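Local coordinates for FMN reductase [NAD(P)H] (Bacillus subtilis, PDB 1ZCH), which uses NADH or NADPH as reductant in its FMN reductase activity and also reduces nitroaromatic compounds, quinones, chromates and azo dyes, at residues E150-K153 with Y154-P157; S39-N42 with G43-T47; Q143-I146 with E147-L151; G110-D113 with A114-L118. One frame throughout, in Å; residues are numbered along the deposited sequence.

Contact 1 of 4, residues E150-K153 with Y154-P157; sequences ELPK and YVFP. With CA (calcium ion), chain C.
Pro152 and Val155 form the apolar centre: the edge of the proline ring, CG, lies 3.8 Å from Val155 CG2. The other valine methyl, CG1, faces Leu151 CB at 4.1 Å, and beyond it Leu151 CD1 meets Pro157 CD at 4.0 Å. Tyr187 of the second subunit packs on Leu151, Pro152 and Val155. These contacts fold over a type II beta turn from Pro152 to Val155, which leads the chain from helix 142-148 into strand 155-164; its closing bond, Val155 N to Pro152 O, is weak at 3.3 Å and bent to 132°. Tyr154 takes the third position of the turn with a positive phi of 78°, and its ring runs alongside the Lys153 chain. With CG anti to the backbone N (chi1 -178°), Lys153 CG stands over the centre of one ring face, 3.7 Å from the Tyr154 centroid in a CH-pi contact; the extended chain then brings CE to 3.3 Å from Tyr154 OH. Without the ring, as with an alanine at this position, the lysine methylenes would probably lose their flat support and the amine arm would be freer to swing. At the polar edge Glu150 OE1 binds calcium at 2.2 Å, with two waters and Asn189 of the second subunit as further ligands.

Contact 2 of 4, residues S39-N42 with G43-T47; sequences SSIN and GQQVT. With FMN (flavin mononucleotide), chain D.
Ser39 turns its hydroxyl inward over the backbone of Gly43 and Gln44, where OG accepts the Gln44 N-H at 2.9 Å. With chi1 at 71°, OG sits between its own N and carbonyl carbon, which brings it to that amide. One residue on, Ser40 O is gripped twice: Gly43 N donates from above the carbonyl plane at 2.7 Å, and Gln45 NE2 reaches it by a straight but weak bond of 3.3 Å; the same NE2 is hydrogen-bonded to Asp113 OD2 of helix 104-127. The Asn42 and Gln44 side chains lie alongside each other with amide planes 17° apart, and Gln44 NE2 donates to Asn42 O at 3.1 Å, that oxygen lying in the glutamine amide plane. The second subunit holds the glutamine ends, Leu176 N on Gln44 OE1 and Tyr228 OH on Gln45 OE1, and its Trp220 NE1 donates to the backbone Asn42 O. Toward the cofactor, Ser39 CA lies 3.4 Å from the flavin methyl C8M, and Asn42 CB touches FMN O4' at 3.3 Å. The turn before strand 46-51 thus forms part of an FMN site built across the dimer interface, as is characteristic of the nitroreductase family.

Contact 3 of 4, residues Q143-I146 with E147-L151; sequences QELI and ELLEL. With CA (calcium ion), chain C.
Glu147 sits one helical turn beyond Gln143, and its N donates to Gln143 O at 3.0 Å. The two side chains cross obliquely, amide and carboxylate nearly coplanar (27° apart), but this pairing of their ends is doubtful, since Glu147 is modelled in two conformers. Leu148 continues the pattern with its N-H on Glu144 O, and its CB rests 3.3 Å from that oxygen. Leu149 makes the last regular bond, to Leu145 O at 3.0 Å; with CG anti to its carbonyl carbon (chi1 -57°), it sends CD1 to Leu145 CD1 at 3.8 Å, and both leucines pack on Leu78 of strand 75-82. Glu150 then takes a positive phi of 59°, turning the backbone out of the helix. Leu151 folds back: its N-H reaches Ile146 O in the carbonyl plane at 2.9 Å, and the Leu151 and Ile146 side chains cross at about a right angle, Leu151 CD1 4.0 Å from Ile146 CG1. A serine in place of this leucine would probably lose the apolar hold on Ile146 and leave a gap beside Pro157 and Cys80. Water 3 spans Ile146 O and Leu151 O, donating to both, weakly to the former. The 6-to-1 bond of Leu151 and the weak bond of Glu150 N to Glu147 O, with Glu150 as the C-prime residue, make a Schellman motif, accompanied by the apolar Ile146-Leu151 pair, which ends helix 142-148.

Contact 4 of 4, residues G110-D113 with A114-L118; sequences GAVD and AGIAL
Val112 and Ile116 supply the side-chain pair of this helical stretch: Val112 CG1 meets Ile116 CD1 at 4.1 Å, the two chains crossing at a slant one turn apart. Ile116 CG1 stands anti to its carbonyl carbon (chi1 -72°), which lays that branch back toward the preceding turn and within 3.3 Å of Val112 O. Both residues touch FMN, so the pair presents an apolar patch to the cofactor. The pair is set by an unbroken ladder of alpha-helical bonds: Ala114 N to Gly110 O, Gly115 N to Ala111 O and Ile116 N to Val112 O each measure 2.9 Å, and Ala117 N to Asp113 O follows at 3.0 Å. Ala114 CB lies against the preceding turn, 3.3 Å from Gly110 O. Asp113 is buried, and its carboxylate is satisfied beyond the helix, OD2 by Gln45 NE2 and OD1 by Ser40 N, an arrangement that ties the loop before strand 46-51 to this turn. The centre of this contact lies about 8 Å from that of the chain. Ala114 and Ala117 rest on Val46 of strand 46-51, Ala117 and Leu118 on Phe79 of strand 75-82, and Leu118 also on strand 155-164, while Ala111 meets Ala111 of the second subunit and Ile116 packs on Leu118 of that subunit.

Along the chain the order is contact 2, contact 4, contact 3, contact 1, all within the nitroreductase-family part of the chain. Contacts 3 and 1 are continuous, sharing Glu150 and Leu151 with centres about 8 Å apart, and together carry the chain from helix 142-148 into strand 155-164 beside the calcium ion. Contacts 2 and 4 form the second neighbouring pair, their centres about 9 Å apart, joined through Asp113 and both against FMN. Between the pairs the centres are farther apart: contact 1 lies about 15 Å from both contact 2 and contact 4, and contacts 2 and 3 are separated by about 22 Å. Contacts 1 and 2 reach the same antiparallel sheet, and all four meet the second subunit, consistent with the extensive dimer interface of this family.

Contact 1 of 4, residues E150-K153 with Y154-P157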
loop_
_atom_site.group_PDB
_atom_site.type_symbol
_atom_site.label_atom_id
_atom_site.label_comp_id
_atom_site.label_asym_id
_atom_site.label_seq_id
_atom_site.Cartn_x
_atom_site.Cartn_y
_atom_site.Cartn_z
ATOM N N GLU A 150 -12.084 18.757 5.268
ATOM C CA GLU A 150 -13.188 18.755 4.320
ATOM C C GLU A 150 -13.220 17.537 3.404
ATOM O O GLU A 150 -13.509 17.658 2.212
ATOM C CB GLU A 150 -13.147 20.035 3.477
ATOM C CG GLU A 150 -13.390 21.308 4.282
ATOM C CD GLU A 150 -13.236 22.572 3.452
ATOM O OE1 GLU A 150 -13.797 22.627 2.339
ATOM O OE2 GLU A 150 -12.563 23.517 3.919
ATOM N N LEU A 151 -12.927 16.364 3.954
ATOM C CA LEU A 151 -12.957 15.145 3.153
ATOM C C LEU A 151 -14.424 14.834 2.881
ATOM O O LEU A 151 -15.224 14.706 3.809
ATOM C CB LEU A 151 -12.293 13.988 3.904
ATOM C CG LEU A 151 -10.880 14.274 4.432
ATOM C CD1 LEU A 151 -10.306 13.009 5.067
ATOM C CD2 LEU A 151 -9.990 14.761 3.296
ATOM N N PRO A 152 -14.799 14.719 1.600
ATOM C CA PRO A 152 -16.190 14.430 1.244
ATOM C C PRO A 152 -16.533 12.950 1.330
ATOM O O PRO A 152 -15.689 12.115 1.658
ATOM C CB PRO A 152 -16.277 14.947 -0.186
ATOM C CG PRO A 152 -14.941 14.499 -0.737
ATOM C CD PRO A 152 -13.970 14.876 0.388
ATOM N N LYS A 153 -17.787 12.630 1.038
ATOM C CA LYS A 153 -18.227 11.243 1.043
ATOM C C LYS A 153 -17.352 10.482 0.039
ATOM O O LYS A 153 -16.926 11.046 -0.972
ATOM C CB LYS A 153 -19.703 11.176 0.635
ATOM C CG LYS A 153 -20.320 9.789 0.646
ATOM C CD LYS A 153 -21.808 9.880 0.330
ATOM C CE LYS A 153 -22.474 8.517 0.305
ATOM N NZ LYS A 153 -23.936 8.655 0.026
ATOM N N TYR A 154 -17.077 9.215 0.346
ATOM C CA TYR A 154 -16.254 8.317 -0.476
ATOM C C TYR A 154 -14.751 8.541 -0.345
ATOM O O TYR A 154 -13.962 8.019 -1.131
ATOM C CB TYR A 154 -16.672 8.392 -1.946
ATOM C CG TYR A 154 -18.120 8.013 -2.148
ATOM C CD1 TYR A 154 -18.598 6.767 -1.738
ATOM C CD2 TYR A 154 -19.024 8.911 -2.715
ATOM C CE1 TYR A 154 -19.940 6.427 -1.885
ATOM C CE2 TYR A 154 -20.367 8.579 -2.867
ATOM C CZ TYR A 154 -20.819 7.341 -2.452
ATOM O OH TYR A 154 -22.145 7.012 -2.619
ATOM N N VAL A 155 -14.364 9.318 0.661
ATOM C CA VAL A 155 -12.958 9.585 0.936
ATOM C C VAL A 155 -12.726 9.303 2.419
ATOM O O VAL A 155 -13.505 9.741 3.268
ATOM C CB VAL A 155 -12.588 11.064 0.656
ATOM C CG1 VAL A 155 -11.119 11.322 1.026
ATOM C CG2 VAL A 155 -12.834 11.395 -0.810
ATOM N N PHE A 156 -11.681 8.547 2.734
ATOM C CA PHE A 156 -11.370 8.276 4.134
ATOM C C PHE A 156 -9.867 8.225 4.375
ATOM O O PHE A 156 -9.100 7.731 3.543
ATOM C CB PHE A 156 -12.077 6.999 4.631
ATOM C CG PHE A 156 -11.607 5.723 3.991
ATOM C CD1 PHE A 156 -10.478 5.064 4.465
ATOM C CD2 PHE A 156 -12.333 5.145 2.952
ATOM C CE1 PHE A 156 -10.081 3.839 3.917
ATOM C CE2 PHE A 156 -11.947 3.923 2.396
ATOM C CZ PHE A 156 -10.818 3.268 2.881
ATOM N N PRO A 157 -9.423 8.770 5.516
ATOM C CA PRO A 157 -7.999 8.796 5.860
ATOM C C PRO A 157 -7.437 7.421 6.175
ATOM O O PRO A 157 -8.067 6.620 6.864
ATOM C CB PRO A 157 -7.963 9.726 7.065
ATOM C CG PRO A 157 -9.246 9.376 7.765
ATOM C CD PRO A 157 -10.237 9.325 6.614
HETATM CA CA CA C . -13.982 23.266 0.199
HETATM O O HOH W 1 -13.731 20.914 -0.368
HETATM O O HOH W 2 -11.463 23.086 -0.054
#

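Contact 2 of 4, residues S39-N42 with G43-T47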
loop_
_atom_site.group_PDB
_atom_site.type_symbol
_atom_site.label_atom_id
_atom_site.label_comp_id
_atom_site.label_asym_id
_atom_site.label_seq_id
_atom_site.Cartn_x
_atom_site.Cartn_y
_atom_site.Cartn_z
ATOM N N SER A 39 -1.802 1.769 -10.091
ATOM C CA SER A 39 -3.042 1.832 -9.317
ATOM C C SER A 39 -4.041 0.908 -10.007
ATOM O O SER A 39 -3.998 0.738 -11.223
ATOM C CB SER A 39 -3.592 3.263 -9.252
ATOM O OG SER A 39 -4.106 3.696 -10.501
ATOM N N SER A 40 -4.927 0.297 -9.230
ATOM C CA SER A 40 -5.912 -0.624 -9.791
ATOM C C SER A 40 -6.728 0.055 -10.897
ATOM O O SER A 40 -7.314 1.122 -10.679
ATOM C CB SER A 40 -6.827 -1.138 -8.678
ATOM O OG SER A 40 -7.625 -2.215 -9.133
ATOM N N ILE A 41 -6.750 -0.584 -12.071
ATOM C CA ILE A 41 -7.435 -0.108 -13.283
ATOM C C ILE A 41 -7.126 1.355 -13.606
ATOM O O ILE A 41 -7.923 2.043 -14.249
ATOM C CB ILE A 41 -8.992 -0.286 -13.218
ATOM C CG1 ILE A 41 -9.623 0.727 -12.259
ATOM C CG2 ILE A 41 -9.335 -1.707 -12.791
ATOM C CD1 ILE A 41 -11.139 0.764 -12.334
ATOM N N ASN A 42 -5.947 1.807 -13.191
ATOM C CA ASN A 42 -5.521 3.195 -13.384
ATOM C C ASN A 42 -6.564 4.113 -12.763
ATOM O O ASN A 42 -6.738 5.256 -13.183
ATOM C CB ASN A 42 -5.333 3.531 -14.873
ATOM C CG ASN A 42 -4.643 4.882 -15.081
ATOM O OD1 ASN A 42 -3.749 5.255 -14.319
ATOM N ND2 ASN A 42 -5.048 5.609 -16.120
ATOM N N GLY A 43 -7.250 3.594 -11.747
ATOM C CA GLY A 43 -8.270 4.365 -11.059
ATOM C C GLY A 43 -7.707 5.441 -10.147
ATOM O O GLY A 43 -8.436 6.344 -9.738
ATOM N N GLN A 44 -6.424 5.337 -9.809
ATOM C CA GLN A 44 -5.770 6.327 -8.956
ATOM C C GLN A 44 -6.650 6.648 -7.744
ATOM O O GLN A 44 -6.955 7.806 -7.460
ATOM C CB GLN A 44 -5.483 7.585 -9.791
ATOM C CG GLN A 44 -4.591 7.268 -11.000
ATOM C CD GLN A 44 -4.644 8.308 -12.103
ATOM O OE1 GLN A 44 -4.140 9.426 -11.957
ATOM N NE2 GLN A 44 -5.259 7.940 -13.223
ATOM N N GLN A 45 -7.026 5.596 -7.023
ATOM C CA GLN A 45 -7.900 5.703 -5.863
ATOM C C GLN A 45 -7.261 6.217 -4.568
ATOM O O GLN A 45 -7.583 5.745 -3.473
ATOM C CB GLN A 45 -8.572 4.346 -5.615
ATOM C CG GLN A 45 -9.736 4.036 -6.565
ATOM C CD GLN A 45 -9.341 3.322 -7.857
ATOM O OE1 GLN A 45 -10.156 3.208 -8.774
ATOM N NE2 GLN A 45 -8.108 2.823 -7.929
ATOM N N VAL A 46 -6.364 7.187 -4.695
ATOM C CA VAL A 46 -5.710 7.771 -3.531
ATOM C C VAL A 46 -5.564 9.278 -3.726
ATOM O O VAL A 46 -5.332 9.760 -4.837
ATOM C CB VAL A 46 -4.308 7.124 -3.275
ATOM C CG1 VAL A 46 -3.437 7.234 -4.512
ATOM C CG2 VAL A 46 -3.622 7.800 -2.086
ATOM N N THR A 47 -5.749 10.021 -2.642
ATOM C CA THR A 47 -5.607 11.469 -2.680
ATOM C C THR A 47 -4.621 11.843 -1.588
ATOM O O THR A 47 -4.615 11.239 -0.514
ATOM C CB THR A 47 -6.960 12.177 -2.439
ATOM O OG1 THR A 47 -7.772 12.039 -3.612
ATOM C CG2 THR A 47 -6.760 13.663 -2.132
HETATM N N1 FMN D . -3.059 -5.050 -14.639
HETATM C C2 FMN D . -3.454 -6.194 -15.231
HETATM O O2 FMN D . -3.207 -6.439 -16.381
HETATM N N3 FMN D . -4.195 -7.198 -14.515
HETATM C C4 FMN D . -4.535 -7.041 -13.166
HETATM O O4 FMN D . -5.167 -7.917 -12.602
HETATM C C4A FMN D . -4.097 -5.806 -12.505
HETATM N N5 FMN D . -4.406 -5.585 -11.187
HETATM C C5A FMN D . -3.825 -4.502 -10.554
HETATM C C6 FMN D . -3.997 -4.395 -9.132
HETATM C C7 FMN D . -3.404 -3.368 -8.403
HETATM C C7M FMN D . -3.560 -3.335 -6.897
HETATM C C8 FMN D . -2.610 -2.335 -9.096
HETATM C C8M FMN D . -1.909 -1.227 -8.352
HETATM C C9 FMN D . -2.457 -2.398 -10.510
HETATM C C9A FMN D . -3.044 -3.479 -11.249
HETATM N N10 FMN D . -2.855 -3.683 -12.696
HETATM C C10 FMN D . -3.325 -4.816 -13.310
HETATM C "C1'" FMN D . -2.097 -2.654 -13.482
HETATM C "C2'" FMN D . -2.951 -1.375 -13.779
HETATM O "O2'" FMN D . -3.843 -1.671 -14.862
HETATM C "C3'" FMN D . -1.976 -0.242 -14.137
HETATM O "O3'" FMN D . -1.149 0.021 -12.986
HETATM C "C4'" FMN D . -2.727 1.058 -14.513
HETATM O "O4'" FMN D . -3.508 0.881 -15.700
HETATM C "C5'" FMN D . -1.697 2.164 -14.687
HETATM O "O5'" FMN D . -0.819 1.876 -15.952
HETATM P P FMN D . 0.696 1.753 -15.726
HETATM O O1P FMN D . 1.267 3.070 -15.503
HETATM O O2P FMN D . 1.283 1.173 -16.918
HETATM O O3P FMN D . 0.980 0.904 -14.575
#

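Contact 3 of 4, residues Q143-I146 with E147-L151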
loop_
_atom_site.group_PDB
_atom_site.type_symbol
_atom_site.label_atom_id
_atom_site.label_comp_id
_atom_site.label_asym_id
_atom_site.label_seq_id
_atom_site.Cartn_x
_atom_site.Cartn_y
_atom_site.Cartn_z
ATOM N N GLN A 143 -13.437 11.172 12.220
ATOM C CA GLN A 143 -14.496 12.149 11.987
ATOM C C GLN A 143 -13.991 13.587 12.099
ATOM O O GLN A 143 -14.278 14.419 11.236
ATOM C CB GLN A 143 -15.657 11.930 12.958
ATOM C CG GLN A 143 -16.846 12.836 12.673
ATOM C CD GLN A 143 -17.252 12.808 11.208
ATOM O OE1 GLN A 143 -17.583 11.754 10.665
ATOM N NE2 GLN A 143 -17.221 13.967 10.561
ATOM N N GLU A 144 -13.249 13.880 13.162
ATOM C CA GLU A 144 -12.702 15.221 13.366
ATOM C C GLU A 144 -11.774 15.599 12.216
ATOM O O GLU A 144 -11.797 16.730 11.727
ATOM C CB GLU A 144 -11.900 15.295 14.671
ATOM C CG GLU A 144 -12.695 15.138 15.963
ATOM C CD GLU A 144 -13.287 13.753 16.141
ATOM O OE1 GLU A 144 -12.717 12.777 15.603
ATOM O OE2 GLU A 144 -14.320 13.640 16.840
ATOM N N LEU A 145 -10.943 14.647 11.801
ATOM C CA LEU A 145 -9.990 14.877 10.723
ATOM C C LEU A 145 -10.726 15.094 9.405
ATOM O O LEU A 145 -10.357 15.958 8.611
ATOM C CB LEU A 145 -9.034 13.686 10.604
ATOM C CG LEU A 145 -7.865 13.826 9.622
ATOM C CD1 LEU A 145 -6.973 14.996 10.031
ATOM C CD2 LEU A 145 -7.063 12.531 9.605
ATOM N N ILE A 146 -11.769 14.301 9.185
ATOM C CA ILE A 146 -12.581 14.398 7.976
ATOM C C ILE A 146 -13.190 15.796 7.873
ATOM O O ILE A 146 -13.193 16.409 6.804
ATOM C CB ILE A 146 -13.705 13.336 7.995
ATOM C CG1 ILE A 146 -13.118 11.962 7.649
ATOM C CG2 ILE A 146 -14.823 13.721 7.042
ATOM C CD1 ILE A 146 -14.045 10.803 7.936
ATOM N N GLU A 147 -13.693 16.300 8.996
ATOM C CA GLU A 147 -14.303 17.624 9.037
ATOM C C GLU A 147 -13.266 18.727 8.864
ATOM O O GLU A 147 -13.490 19.694 8.136
ATOM C CB GLU A 147 -15.047 17.820 10.359
ATOM C CG GLU A 147 -16.183 16.835 10.543
ATOM C CD GLU A 147 -17.200 16.927 9.422
ATOM O OE1 GLU A 147 -17.804 15.892 9.072
ATOM O OE2 GLU A 147 -17.400 18.042 8.894
ATOM N N LEU A 148 -12.129 18.572 9.534
ATOM C CA LEU A 148 -11.062 19.562 9.469
ATOM C C LEU A 148 -10.524 19.772 8.059
ATOM O O LEU A 148 -10.303 20.904 7.629
ATOM C CB LEU A 148 -9.908 19.149 10.390
ATOM C CG LEU A 148 -8.687 20.074 10.424
ATOM C CD1 LEU A 148 -9.074 21.428 11.013
ATOM C CD2 LEU A 148 -7.587 19.432 11.255
ATOM N N LEU A 149 -10.321 18.678 7.335
ATOM C CA LEU A 149 -9.770 18.751 5.989
ATOM C C LEU A 149 -10.814 18.715 4.878
ATOM O O LEU A 149 -10.472 18.655 3.695
ATOM C CB LEU A 149 -8.751 17.625 5.800
ATOM C CG LEU A 149 -7.624 17.654 6.841
ATOM C CD1 LEU A 149 -6.611 16.550 6.553
ATOM C CD2 LEU A 149 -6.946 19.021 6.816
ATOM N N GLU A 150 -12.084 18.757 5.268
ATOM C CA GLU A 150 -13.188 18.755 4.320
ATOM C C GLU A 150 -13.220 17.537 3.404
ATOM O O GLU A 150 -13.509 17.658 2.212
ATOM C CB GLU A 150 -13.147 20.035 3.477
ATOM C CG GLU A 150 -13.390 21.308 4.282
ATOM C CD GLU A 150 -13.236 22.572 3.452
ATOM O OE1 GLU A 150 -13.797 22.627 2.339
ATOM O OE2 GLU A 150 -12.563 23.517 3.919
ATOM N N LEU A 151 -12.927 16.364 3.954
ATOM C CA LEU A 151 -12.957 15.145 3.153
ATOM C C LEU A 151 -14.424 14.834 2.881
ATOM O O LEU A 151 -15.224 14.706 3.809
ATOM C CB LEU A 151 -12.293 13.988 3.904
ATOM C CG LEU A 151 -10.880 14.274 4.432
ATOM C CD1 LEU A 151 -10.306 13.009 5.067
ATOM C CD2 LEU A 151 -9.990 14.761 3.296
HETATM CA CA CA C . -13.982 23.266 0.199
HETATM O O HOH W 3 -16.176 16.767 5.334
HETATM O O HOH W 1 -13.731 20.914 -0.368
HETATM O O HOH W 2 -11.463 23.086 -0.054
#

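Contact 4 of 4, residues G110-D113 with A114-L118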
loop_
_atom_site.group_PDB
_atom_site.type_symbol
_atom_site.label_atom_id
_atom_site.label_comp_id
_atom_site.label_asym_id
_atom_site.label_seq_id
_atom_site.Cartn_x
_atom_site.Cartn_y
_atom_site.Cartn_z
ATOM N N GLY A 110 -8.860 0.823 -2.328
ATOM C CA GLY A 110 -8.384 2.094 -1.814
ATOM C C GLY A 110 -7.192 1.986 -0.879
ATOM O O GLY A 110 -6.249 2.779 -0.973
ATOM N N ALA A 111 -7.230 1.009 0.024
ATOM C CA ALA A 111 -6.147 0.816 0.987
ATOM C C ALA A 111 -4.852 0.396 0.298
ATOM O O ALA A 111 -3.771 0.865 0.656
ATOM C CB ALA A 111 -6.555 -0.228 2.034
ATOM N N VAL A 112 -4.955 -0.492 -0.689
ATOM C CA VAL A 112 -3.762 -0.935 -1.407
ATOM C C VAL A 112 -3.195 0.206 -2.253
ATOM O O VAL A 112 -1.980 0.405 -2.295
ATOM C CB VAL A 112 -4.066 -2.157 -2.312
ATOM C CG1 VAL A 112 -2.846 -2.494 -3.186
ATOM C CG2 VAL A 112 -4.433 -3.353 -1.444
ATOM N N ASP A 113 -4.064 0.955 -2.928
ATOM C CA ASP A 113 -3.596 2.076 -3.740
ATOM C C ASP A 113 -2.882 3.078 -2.824
ATOM O O ASP A 113 -1.821 3.597 -3.168
ATOM C CB ASP A 113 -4.775 2.764 -4.453
ATOM C CG ASP A 113 -5.038 2.213 -5.865
ATOM O OD1 ASP A 113 -4.510 1.140 -6.235
ATOM O OD2 ASP A 113 -5.798 2.863 -6.617
ATOM N N ALA A 114 -3.464 3.339 -1.655
ATOM C CA ALA A 114 -2.873 4.278 -0.702
ATOM C C ALA A 114 -1.533 3.780 -0.154
ATOM O O ALA A 114 -0.616 4.571 0.070
ATOM C CB ALA A 114 -3.844 4.540 0.446
ATOM N N GLY A 115 -1.428 2.472 0.070
ATOM C CA GLY A 115 -0.183 1.905 0.568
ATOM C C GLY A 115 0.903 2.041 -0.487
ATOM O O GLY A 115 2.064 2.350 -0.187
ATOM N N ILE A 116 0.535 1.790 -1.737
ATOM C CA ILE A 116 1.489 1.924 -2.832
ATOM C C ILE A 116 1.963 3.374 -2.860
ATOM O O ILE A 116 3.155 3.651 -3.004
ATOM C CB ILE A 116 0.834 1.578 -4.187
ATOM C CG1 ILE A 116 0.600 0.067 -4.270
ATOM C CG2 ILE A 116 1.708 2.067 -5.344
ATOM C CD1 ILE A 116 -0.213 -0.340 -5.474
ATOM N N ALA A 117 1.019 4.298 -2.713
ATOM C CA ALA A 117 1.343 5.725 -2.727
ATOM C C ALA A 117 2.271 6.107 -1.573
ATOM O O ALA A 117 3.269 6.800 -1.773
ATOM C CB ALA A 117 0.057 6.556 -2.668
ATOM N N LEU A 118 1.932 5.660 -0.368
ATOM C CA LEU A 118 2.728 5.947 0.831
ATOM C C LEU A 118 4.147 5.382 0.707
ATOM O O LEU A 118 5.131 6.063 1.016
ATOM C CB LEU A 118 2.041 5.348 2.062
ATOM C CG LEU A 118 2.706 5.521 3.428
ATOM C CD1 LEU A 118 2.647 6.972 3.850
ATOM C CD2 LEU A 118 1.978 4.657 4.450
#